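Local coordinates for catechol 1,2-dioxygenase (Acinetobacter sp., PDB 1DMH), which catalyses the iron(III)-dependent intradiol cleavage of catechol by O2 to cis,cis-muconate, the first step of the catechol branch of the beta-ketoadipate pathway, at residues G119-D124 with Q189-I195; H132-G138 with P282-F288; V3-N7 with Y42-E46. Residues are numbered along the deposited sequence.

Contact 1: residues G119-D124 with Q189-I195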
loop_
_atom_site.group_PDB
_atom_site.type_symbol
_atom_site.label_atom_id
_atom_site.label_comp_id
_atom_site.label_asym_id
_atom_site.label_seq_id
_atom_site.Cartn_x
_atom_site.Cartn_y
_atom_site.Cartn_z
ATOM N N GLY A 119 -8.467 5.552 40.661
ATOM C CA GLY A 119 -7.231 5.301 41.385
ATOM C C GLY A 119 -6.485 3.981 41.288
ATOM O O GLY A 119 -5.266 3.979 41.398
ATOM N N TYR A 120 -7.196 2.876 41.074
ATOM C CA TYR A 120 -6.578 1.553 41.055
ATOM C C TYR A 120 -7.322 0.519 40.211
ATOM O O TYR A 120 -8.538 0.572 40.063
ATOM C CB TYR A 120 -6.493 1.021 42.502
ATOM C CG TYR A 120 -6.149 -0.450 42.599
ATOM C CD1 TYR A 120 -4.838 -0.893 42.426
ATOM C CD2 TYR A 120 -7.155 -1.415 42.716
ATOM C CE1 TYR A 120 -4.534 -2.258 42.349
ATOM C CE2 TYR A 120 -6.858 -2.793 42.638
ATOM C CZ TYR A 120 -5.542 -3.201 42.450
ATOM O OH TYR A 120 -5.242 -4.542 42.335
ATOM N N ALA A 121 -6.576 -0.434 39.670
ATOM C CA ALA A 121 -7.148 -1.534 38.908
ATOM C C ALA A 121 -6.066 -2.556 38.683
ATOM O O ALA A 121 -4.876 -2.223 38.661
ATOM C CB ALA A 121 -7.670 -1.066 37.554
ATOM N N ARG A 122 -6.475 -3.808 38.570
ATOM C CA ARG A 122 -5.530 -4.846 38.222
ATOM C C ARG A 122 -5.801 -4.957 36.709
ATOM O O ARG A 122 -6.952 -5.016 36.290
ATOM C CB ARG A 122 -5.831 -6.167 38.928
ATOM C CG ARG A 122 -5.001 -7.279 38.308
ATOM C CD ARG A 122 -5.016 -8.566 39.087
ATOM N NE ARG A 122 -4.259 -9.549 38.336
ATOM C CZ ARG A 122 -3.952 -10.764 38.774
ATOM N NH1 ARG A 122 -4.341 -11.162 39.984
ATOM N NH2 ARG A 122 -3.276 -11.586 37.987
ATOM N N MET A 123 -4.756 -4.966 35.892
ATOM C CA MET A 123 -4.937 -4.992 34.439
ATOM C C MET A 123 -4.948 -6.335 33.743
ATOM O O MET A 123 -5.487 -6.462 32.643
ATOM C CB MET A 123 -3.837 -4.174 33.771
ATOM C CG MET A 123 -3.688 -2.790 34.311
ATOM S SD MET A 123 -2.421 -1.900 33.376
ATOM C CE MET A 123 -3.079 -1.974 31.696
ATOM N N ASP A 124 -4.322 -7.328 34.353
ATOM C CA ASP A 124 -4.225 -8.627 33.715
ATOM C C ASP A 124 -5.160 -9.644 34.346
ATOM O O ASP A 124 -5.598 -9.476 35.487
ATOM C CB ASP A 124 -2.798 -9.136 33.820
ATOM C CG ASP A 124 -2.453 -9.576 35.232
ATOM O OD1 ASP A 124 -2.479 -8.727 36.153
ATOM O OD2 ASP A 124 -2.177 -10.776 35.418
ATOM N N GLN A 189 -3.111 10.527 41.876
ATOM C CA GLN A 189 -2.386 9.288 41.673
ATOM C C GLN A 189 -3.130 8.163 40.950
ATOM O O GLN A 189 -4.362 8.102 40.939
ATOM C CB GLN A 189 -1.863 8.786 43.018
ATOM C CG GLN A 189 -0.873 9.750 43.659
ATOM C CD GLN A 189 -0.245 9.203 44.937
ATOM O OE1 GLN A 189 -0.942 8.756 45.850
ATOM N NE2 GLN A 189 1.079 9.257 45.008
ATOM N N TYR A 190 -2.362 7.287 40.312
ATOM C CA TYR A 190 -2.920 6.122 39.624
ATOM C C TYR A 190 -2.041 4.968 40.081
ATOM O O TYR A 190 -0.861 5.151 40.393
ATOM C CB TYR A 190 -2.849 6.286 38.096
ATOM C CG TYR A 190 -1.444 6.209 37.509
ATOM C CD1 TYR A 190 -0.617 7.335 37.467
ATOM C CD2 TYR A 190 -0.931 5.004 37.044
ATOM C CE1 TYR A 190 0.693 7.263 36.980
ATOM C CE2 TYR A 190 0.377 4.920 36.554
ATOM C CZ TYR A 190 1.183 6.052 36.524
ATOM O OH TYR A 190 2.479 5.968 36.053
ATOM N N ARG A 191 -2.612 3.786 40.165
ATOM C CA ARG A 191 -1.834 2.652 40.579
ATOM C C ARG A 191 -2.443 1.441 39.924
ATOM O O ARG A 191 -3.666 1.277 39.923
ATOM C CB ARG A 191 -1.882 2.520 42.094
ATOM C CG ARG A 191 -1.125 1.330 42.639
ATOM C CD ARG A 191 -1.266 1.287 44.147
ATOM N NE ARG A 191 -0.849 0.003 44.717
ATOM C CZ ARG A 191 0.366 -0.258 45.202
ATOM N NH1 ARG A 191 1.300 0.701 45.214
ATOM N NH2 ARG A 191 0.637 -1.477 45.697
ATOM N N VAL A 192 -1.613 0.608 39.313
ATOM C CA VAL A 192 -2.156 -0.586 38.704
ATOM C C VAL A 192 -1.325 -1.774 39.047
ATOM O O VAL A 192 -0.138 -1.648 39.342
ATOM C CB VAL A 192 -2.216 -0.514 37.161
ATOM C CG1 VAL A 192 -3.124 0.557 36.757
ATOM C CG2 VAL A 192 -0.834 -0.273 36.579
ATOM N N ARG A 193 -1.975 -2.926 39.048
ATOM C CA ARG A 193 -1.277 -4.176 39.253
ATOM C C ARG A 193 -1.399 -4.885 37.882
ATOM O O ARG A 193 -2.504 -5.032 37.344
ATOM C CB ARG A 193 -1.931 -5.016 40.355
ATOM C CG ARG A 193 -1.405 -6.438 40.331
ATOM C CD ARG A 193 -1.922 -7.319 41.454
ATOM N NE ARG A 193 -1.508 -8.685 41.162
ATOM C CZ ARG A 193 -1.617 -9.705 42.002
ATOM N NH1 ARG A 193 -2.130 -9.515 43.197
ATOM N NH2 ARG A 193 -1.196 -10.910 41.639
ATOM N N THR A 194 -0.269 -5.287 37.303
ATOM C CA THR A 194 -0.303 -5.971 36.020
ATOM C C THR A 194 0.926 -6.900 35.967
ATOM O O THR A 194 1.361 -7.388 37.017
ATOM C CB THR A 194 -0.297 -4.945 34.869
ATOM O OG1 THR A 194 -0.484 -5.629 33.631
ATOM C CG2 THR A 194 0.998 -4.156 34.839
ATOM N N ILE A 195 1.454 -7.191 34.778
ATOM C CA ILE A 195 2.664 -8.011 34.689
ATOM C C ILE A 195 3.686 -7.277 33.813
ATOM O O ILE A 195 3.316 -6.393 33.031
ATOM C CB ILE A 195 2.407 -9.422 34.060
ATOM C CG1 ILE A 195 1.830 -9.270 32.656
ATOM C CG2 ILE A 195 1.479 -10.251 34.946
ATOM C CD1 ILE A 195 1.715 -10.577 31.908
HETATM O O HOH W 1 -0.566 -8.967 38.262
#

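Contact 2: residues H132-G138 with P282-F288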
loop_
_atom_site.group_PDB
_atom_site.type_symbol
_atom_site.label_atom_id
_atom_site.label_comp_id
_atom_site.label_asym_id
_atom_site.label_seq_id
_atom_site.Cartn_x
_atom_site.Cartn_y
_atom_site.Cartn_z
ATOM N N HIS A 132 5.207 -11.925 35.410
ATOM C CA HIS A 132 5.857 -11.531 36.656
ATOM C C HIS A 132 5.079 -10.301 37.130
ATOM O O HIS A 132 4.926 -9.337 36.385
ATOM C CB HIS A 132 7.322 -11.186 36.403
ATOM C CG HIS A 132 8.073 -10.814 37.640
ATOM N ND1 HIS A 132 8.149 -11.641 38.740
ATOM C CD2 HIS A 132 8.774 -9.699 37.961
ATOM C CE1 HIS A 132 8.860 -11.051 39.685
ATOM N NE2 HIS A 132 9.252 -9.871 39.240
ATOM N N THR A 133 4.570 -10.346 38.356
ATOM C CA THR A 133 3.779 -9.246 38.898
ATOM C C THR A 133 4.485 -7.916 38.859
ATOM O O THR A 133 5.637 -7.817 39.244
ATOM C CB THR A 133 3.360 -9.519 40.350
ATOM O OG1 THR A 133 2.699 -10.780 40.408
ATOM C CG2 THR A 133 2.380 -8.452 40.843
ATOM N N LEU A 134 3.765 -6.890 38.415
ATOM C CA LEU A 134 4.296 -5.533 38.309
ATOM C C LEU A 134 3.307 -4.574 38.960
ATOM O O LEU A 134 2.117 -4.612 38.639
ATOM C CB LEU A 134 4.426 -5.132 36.830
ATOM C CG LEU A 134 5.349 -4.006 36.353
ATOM C CD1 LEU A 134 4.622 -3.263 35.270
ATOM C CD2 LEU A 134 5.795 -3.104 37.441
ATOM N N ILE A 135 3.790 -3.732 39.875
ATOM C CA ILE A 135 2.948 -2.709 40.529
ATOM C C ILE A 135 3.461 -1.424 39.856
ATOM O O ILE A 135 4.633 -1.072 40.012
ATOM C CB ILE A 135 3.221 -2.596 42.079
ATOM C CG1 ILE A 135 2.904 -3.921 42.770
ATOM C CG2 ILE A 135 2.417 -1.448 42.706
ATOM C CD1 ILE A 135 1.507 -4.385 42.565
ATOM N N LEU A 136 2.611 -0.742 39.095
ATOM C CA LEU A 136 3.036 0.471 38.394
ATOM C C LEU A 136 2.195 1.612 38.960
ATOM O O LEU A 136 0.976 1.539 38.999
ATOM C CB LEU A 136 2.755 0.308 36.911
ATOM C CG LEU A 136 3.398 1.117 35.773
ATOM C CD1 LEU A 136 2.302 1.305 34.737
ATOM C CD2 LEU A 136 3.983 2.439 36.194
ATOM N N HIS A 137 2.849 2.668 39.405
ATOM C CA HIS A 137 2.096 3.766 39.966
ATOM C C HIS A 137 2.813 5.093 39.766
ATOM O O HIS A 137 3.994 5.144 39.421
ATOM C CB HIS A 137 1.835 3.481 41.455
ATOM C CG HIS A 137 3.081 3.313 42.271
ATOM N ND1 HIS A 137 3.685 4.361 42.932
ATOM C CD2 HIS A 137 3.861 2.228 42.500
ATOM C CE1 HIS A 137 4.781 3.930 43.535
ATOM N NE2 HIS A 137 4.911 2.640 43.288
ATOM N N GLY A 138 2.075 6.172 39.960
ATOM C CA GLY A 138 2.666 7.475 39.798
ATOM C C GLY A 138 1.652 8.548 40.077
ATOM O O GLY A 138 0.534 8.266 40.501
ATOM N N PRO A 282 7.330 -12.510 45.074
ATOM C CA PRO A 282 8.182 -11.441 44.548
ATOM C C PRO A 282 7.524 -10.700 43.375
ATOM O O PRO A 282 6.800 -11.299 42.568
ATOM C CB PRO A 282 9.466 -12.189 44.162
ATOM C CG PRO A 282 8.969 -13.617 43.914
ATOM C CD PRO A 282 8.088 -13.770 45.125
ATOM N N PHE A 283 7.771 -9.399 43.289
ATOM C CA PHE A 283 7.163 -8.591 42.240
ATOM C C PHE A 283 8.101 -7.451 41.857
ATOM O O PHE A 283 9.078 -7.166 42.570
ATOM C CB PHE A 283 5.822 -8.021 42.748
ATOM C CG PHE A 283 5.975 -7.004 43.849
ATOM C CD1 PHE A 283 6.158 -7.407 45.169
ATOM C CD2 PHE A 283 6.008 -5.644 43.563
ATOM C CE1 PHE A 283 6.379 -6.471 46.195
ATOM C CE2 PHE A 283 6.224 -4.699 44.574
ATOM C CZ PHE A 283 6.412 -5.118 45.898
ATOM N N ALA A 284 7.806 -6.805 40.729
ATOM C CA ALA A 284 8.589 -5.666 40.268
ATOM C C ALA A 284 7.763 -4.382 40.519
ATOM O O ALA A 284 6.522 -4.397 40.506
ATOM C CB ALA A 284 8.894 -5.820 38.787
ATOM N N GLU A 285 8.453 -3.277 40.778
ATOM C CA GLU A 285 7.775 -2.002 40.982
ATOM C C GLU A 285 8.382 -0.915 40.084
ATOM O O GLU A 285 9.615 -0.799 39.973
ATOM C CB GLU A 285 7.855 -1.553 42.447
ATOM C CG GLU A 285 7.273 -0.161 42.696
ATOM C CD GLU A 285 7.398 0.277 44.139
ATOM O OE1 GLU A 285 8.470 0.048 44.742
ATOM O OE2 GLU A 285 6.440 0.874 44.676
ATOM N N MET A 286 7.510 -0.143 39.435
ATOM C CA MET A 286 7.912 0.976 38.579
ATOM C C MET A 286 7.070 2.176 38.991
ATOM O O MET A 286 5.869 2.059 39.211
ATOM C CB MET A 286 7.668 0.686 37.096
ATOM C CG MET A 286 8.479 -0.478 36.530
ATOM S SD MET A 286 8.133 -0.843 34.783
ATOM C CE MET A 286 8.895 0.517 34.006
ATOM N N VAL A 287 7.718 3.322 39.139
ATOM C CA VAL A 287 7.036 4.553 39.497
ATOM C C VAL A 287 7.221 5.461 38.280
ATOM O O VAL A 287 8.326 5.570 37.762
ATOM C CB VAL A 287 7.702 5.234 40.728
ATOM C CG1 VAL A 287 6.945 6.502 41.110
ATOM C CG2 VAL A 287 7.744 4.276 41.885
ATOM N N PHE A 288 6.160 6.086 37.793
ATOM C CA PHE A 288 6.325 6.989 36.659
ATOM C C PHE A 288 5.288 8.087 36.763
ATOM O O PHE A 288 4.089 7.817 36.714
ATOM C CB PHE A 288 6.165 6.265 35.317
ATOM C CG PHE A 288 6.484 7.138 34.129
ATOM C CD1 PHE A 288 7.757 7.696 33.984
ATOM C CD2 PHE A 288 5.512 7.455 33.187
ATOM C CE1 PHE A 288 8.058 8.561 32.919
ATOM C CE2 PHE A 288 5.807 8.316 32.126
ATOM C CZ PHE A 288 7.089 8.866 32.002
#

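Contact 3: residues V3-N7 with Y42-E46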
loop_
_atom_site.group_PDB
_atom_site.type_symbol
_atom_site.label_atom_id
_atom_site.label_comp_id
_atom_site.label_asym_id
_atom_site.label_seq_id
_atom_site.Cartn_x
_atom_site.Cartn_y
_atom_site.Cartn_z
ATOM N N VAL A 3 17.514 7.196 -20.192
ATOM C CA VAL A 3 16.225 7.819 -20.630
ATOM C C VAL A 3 15.794 8.974 -19.748
ATOM O O VAL A 3 15.648 8.830 -18.534
ATOM C CB VAL A 3 15.076 6.779 -20.671
ATOM C CG1 VAL A 3 13.740 7.478 -20.762
ATOM C CG2 VAL A 3 15.240 5.892 -21.888
ATOM N N LYS A 4 15.584 10.131 -20.360
ATOM C CA LYS A 4 15.164 11.293 -19.602
ATOM C C LYS A 4 13.987 11.918 -20.292
ATOM O O LYS A 4 14.149 12.613 -21.281
ATOM C CB LYS A 4 16.298 12.307 -19.499
ATOM C CG LYS A 4 17.494 11.794 -18.726
ATOM C CD LYS A 4 18.638 12.795 -18.779
ATOM C CE LYS A 4 19.931 12.180 -18.225
ATOM N NZ LYS A 4 21.121 13.078 -18.410
ATOM N N ILE A 5 12.796 11.655 -19.774
ATOM C CA ILE A 5 11.584 12.202 -20.346
ATOM C C ILE A 5 10.740 12.883 -19.281
ATOM O O ILE A 5 9.734 13.510 -19.589
ATOM C CB ILE A 5 10.732 11.100 -21.045
ATOM C CG1 ILE A 5 10.232 10.053 -20.037
ATOM C CG2 ILE A 5 11.565 10.428 -22.112
ATOM C CD1 ILE A 5 9.295 9.022 -20.688
ATOM N N PHE A 6 11.152 12.783 -18.027
ATOM C CA PHE A 6 10.370 13.401 -16.970
ATOM C C PHE A 6 10.126 14.892 -17.220
ATOM O O PHE A 6 9.036 15.425 -16.996
ATOM C CB PHE A 6 11.057 13.250 -15.613
ATOM C CG PHE A 6 10.295 13.896 -14.496
ATOM C CD1 PHE A 6 9.108 13.335 -14.035
ATOM C CD2 PHE A 6 10.722 15.104 -13.951
ATOM C CE1 PHE A 6 8.356 13.970 -13.048
ATOM C CE2 PHE A 6 9.980 15.745 -12.966
ATOM C CZ PHE A 6 8.794 15.177 -12.511
ATOM N N ASN A 7 11.156 15.571 -17.695
ATOM C CA ASN A 7 11.026 17.000 -17.905
ATOM C C ASN A 7 10.318 17.450 -19.185
ATOM O O ASN A 7 10.187 18.641 -19.428
ATOM C CB ASN A 7 12.400 17.655 -17.827
ATOM C CG ASN A 7 12.304 19.121 -17.469
ATOM O OD1 ASN A 7 11.843 19.464 -16.374
ATOM N ND2 ASN A 7 12.715 19.995 -18.390
ATOM N N TYR A 42 7.433 9.646 -10.222
ATOM C CA TYR A 42 7.781 9.550 -11.644
ATOM C C TYR A 42 9.227 10.006 -11.796
ATOM O O TYR A 42 9.994 9.419 -12.553
ATOM C CB TYR A 42 6.890 10.449 -12.501
ATOM C CG TYR A 42 5.573 9.847 -12.951
ATOM C CD1 TYR A 42 4.783 9.089 -12.078
ATOM C CD2 TYR A 42 5.054 10.156 -14.203
ATOM C CE1 TYR A 42 3.510 8.684 -12.441
ATOM C CE2 TYR A 42 3.777 9.753 -14.576
ATOM C CZ TYR A 42 3.012 9.031 -13.690
ATOM O OH TYR A 42 1.717 8.733 -14.013
ATOM N N LYS A 43 9.604 11.061 -11.081
ATOM C CA LYS A 43 10.975 11.530 -11.169
ATOM C C LYS A 43 11.928 10.513 -10.533
ATOM O O LYS A 43 13.004 10.279 -11.074
ATOM C CB LYS A 43 11.118 12.895 -10.493
ATOM C CG LYS A 43 12.473 13.524 -10.683
ATOM C CD LYS A 43 12.480 14.907 -10.088
ATOM C CE LYS A 43 13.770 15.674 -10.416
ATOM N NZ LYS A 43 14.984 15.021 -9.824
ATOM N N ALA A 44 11.546 9.895 -9.407
ATOM C CA ALA A 44 12.414 8.904 -8.743
ATOM C C ALA A 44 12.636 7.686 -9.670
ATOM O O ALA A 44 13.735 7.134 -9.748
ATOM C CB ALA A 44 11.811 8.465 -7.368
ATOM N N ILE A 45 11.592 7.264 -10.372
ATOM C CA ILE A 45 11.720 6.152 -11.315
ATOM C C ILE A 45 12.760 6.531 -12.386
ATOM O O ILE A 45 13.571 5.704 -12.800
ATOM C CB ILE A 45 10.363 5.856 -12.011
ATOM C CG1 ILE A 45 9.430 5.165 -11.013
ATOM C CG2 ILE A 45 10.589 5.055 -13.298
ATOM C CD1 ILE A 45 7.988 5.056 -11.462
ATOM N N GLU A 46 12.750 7.782 -12.837
ATOM C CA GLU A 46 13.724 8.184 -13.839
ATOM C C GLU A 46 15.135 8.291 -13.251
ATOM O O GLU A 46 16.062 7.688 -13.779
ATOM C CB GLU A 46 13.328 9.511 -14.494
ATOM C CG GLU A 46 14.340 9.980 -15.529
ATOM C CD GLU A 46 13.800 11.092 -16.379
ATOM O OE1 GLU A 46 12.880 10.834 -17.175
ATOM O OE2 GLU A 46 14.283 12.232 -16.238
HETATM O O HOH W 2 15.841 6.625 -16.489
HETATM O O HOH W 3 13.781 14.483 -17.622
#

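Contact 1: residues G119-D124 with Q189-I195
Gly-119 opens the pairing. Its positive phi of 64° suits glycine, and Gly-119 O accepts a weak hydrogen bond from Arg-191 N at 2.9 Å. Tyr-120 follows, with Tyr-120 CA 3.1 Å from Arg-191 O in a CA-H...O contact. Its ring lies along the strand, and Tyr-120 OH comes 3.9 Å from Arg-193 CB. Ala-121 uses both backbone groups. Ala-121 N gives a weak hydrogen bond to Arg-191 O (3.4 Å), and Ala-121 O takes a good one from Arg-193 N (3.0 Å). This is a parallel beta ladder. It places the short strand 120-122 beside strand 189-195 in the mixed sheet of the intradiol dioxygenase domain, and the two axes differ by only 6°. Arg-122 lies on the same face as Tyr-120, Arg-191 and Arg-193. Its guanidinium stacks flat on that of Arg-193, centres 4.1 Å apart. Acids offset the like charges: Asp-124 forms a salt bridge with Arg-122, and Glu-280 one with Arg-193. Met-123 N closes the ladder with a 2.7 Å hydrogen bond to Arg-193 O. Met-123 SD turns to the other face, 3.9 Å from Val-192 CG2. Asp-124 OD1 holds a water that also binds Arg-193 NE and Thr-194 O.

Contact 2: residues H132-G138 with P282-F288
Leu-134, Leu-136, Ala-284 and Met-286 form the apolar face of this parallel strand pair. Leu-134 CD2 lies 3.9 Å from Met-286 CG and 4.3 Å from Ala-284 CB. Leu-136 CD2 sits 4.2 Å from Met-286 CB. On the other face Ile-135 CG1 meets Phe-283 CD2 at 3.6 Å. Between the faces runs a regular parallel ladder of five backbone hydrogen bonds. Ala-284 N binds Thr-133 O at 2.8 Å, and Ile-135 N binds Ala-284 O at 2.9 Å. Met-286 N then binds Ile-135 O, and His-137 N binds Met-286 O, both at 3.1 Å. Phe-288 N ends the run on His-137 O at 2.9 Å. Gly-138 lies beside Phe-288, where a CB would clash with Phe-288 O. The face that carries Ile-135 also holds a polar pair. There His-137 NE2 donates to Glu-285 OE2 at 2.7 Å, a His-carboxylate hydrogen bond. At the other end of the pair, the His-132 ring lies near the backbone of Phe-283 and Ala-284, and its NE2 is hydrogen-bonded to Glu-267 OE1. The pair belongs to the mixed sheet of the dioxygenase domain. Strand 189-195 runs antiparallel to 133-141 on one side, and 262-268 antiparallel to 283-291 on the other. Strand 220-230 packs on the leucine face, with catechol-site residue Ile-225 against Leu-134.

Contact 3: residues V3-N7 with Y42-E46
Glu-46 OE1 accepts two backbone hydrogen bonds, from Ile-5 N and from Phe-6 N, each at 2.7 Å. One carboxylate oxygen thus holds two successive amides of the N-terminal segment. The contact lies in the helical zipper domain, built from five N-terminal helices of each subunit on the dimer axis. It fastens the loop before helix 9-18 to a late turn of helix 28-47. Two waters extend the polar link. One donates to Val-3 O (3.0 Å) and to Glu-46 O (2.9 Å). The other donates to Glu-46 OE2 at 2.7 Å and accepts from Asn-7 N at 2.8 Å. Lys-4 CA passes 3.4 Å from Glu-46 OE1, and Lys-4 CB lies 3.8 Å from Glu-46 OE2. Farther out, the contact becomes apolar. Phe-6 points toward the helix and lies against Tyr-42 and Lys-43. The amine of Lys-43 is engaged by Asp-47 in a salt bridge. Tyr-42 also faces the dimer partner: its ring stacks with Tyr-83 of the second subunit, and its OH is hydrogen-bonded to Leu-78 O of that subunit. Within the chain, Phe-6 CE1 is 3.9 Å from Tyr-42 CB, which sits at the ring edge. Over the ring face, Lys-43 CB makes a CH-pi contact 3.8 Å from the Phe-6 centroid.

Contacts 1 and 2 belong to one mixed sheet, with centres about 9 Å apart. Strands 189-195 and 133-141 are neighbours in it, so Val-192 N comes 2.8 Å from Leu-136 O, a probable hydrogen bond. Both contacts are partly buried parallel ladders. Contact 1 has an arginine-rich face, while contact 2 has more buried residues and a leucine-methionine face. Contact 3 is a surface contact on the opposite side of the chain's centre, about 57 Å from either, centre to centre. There a glutamate and waters replace the strand ladder. Contact 3 also meets the second subunit, which touches neither of the other two.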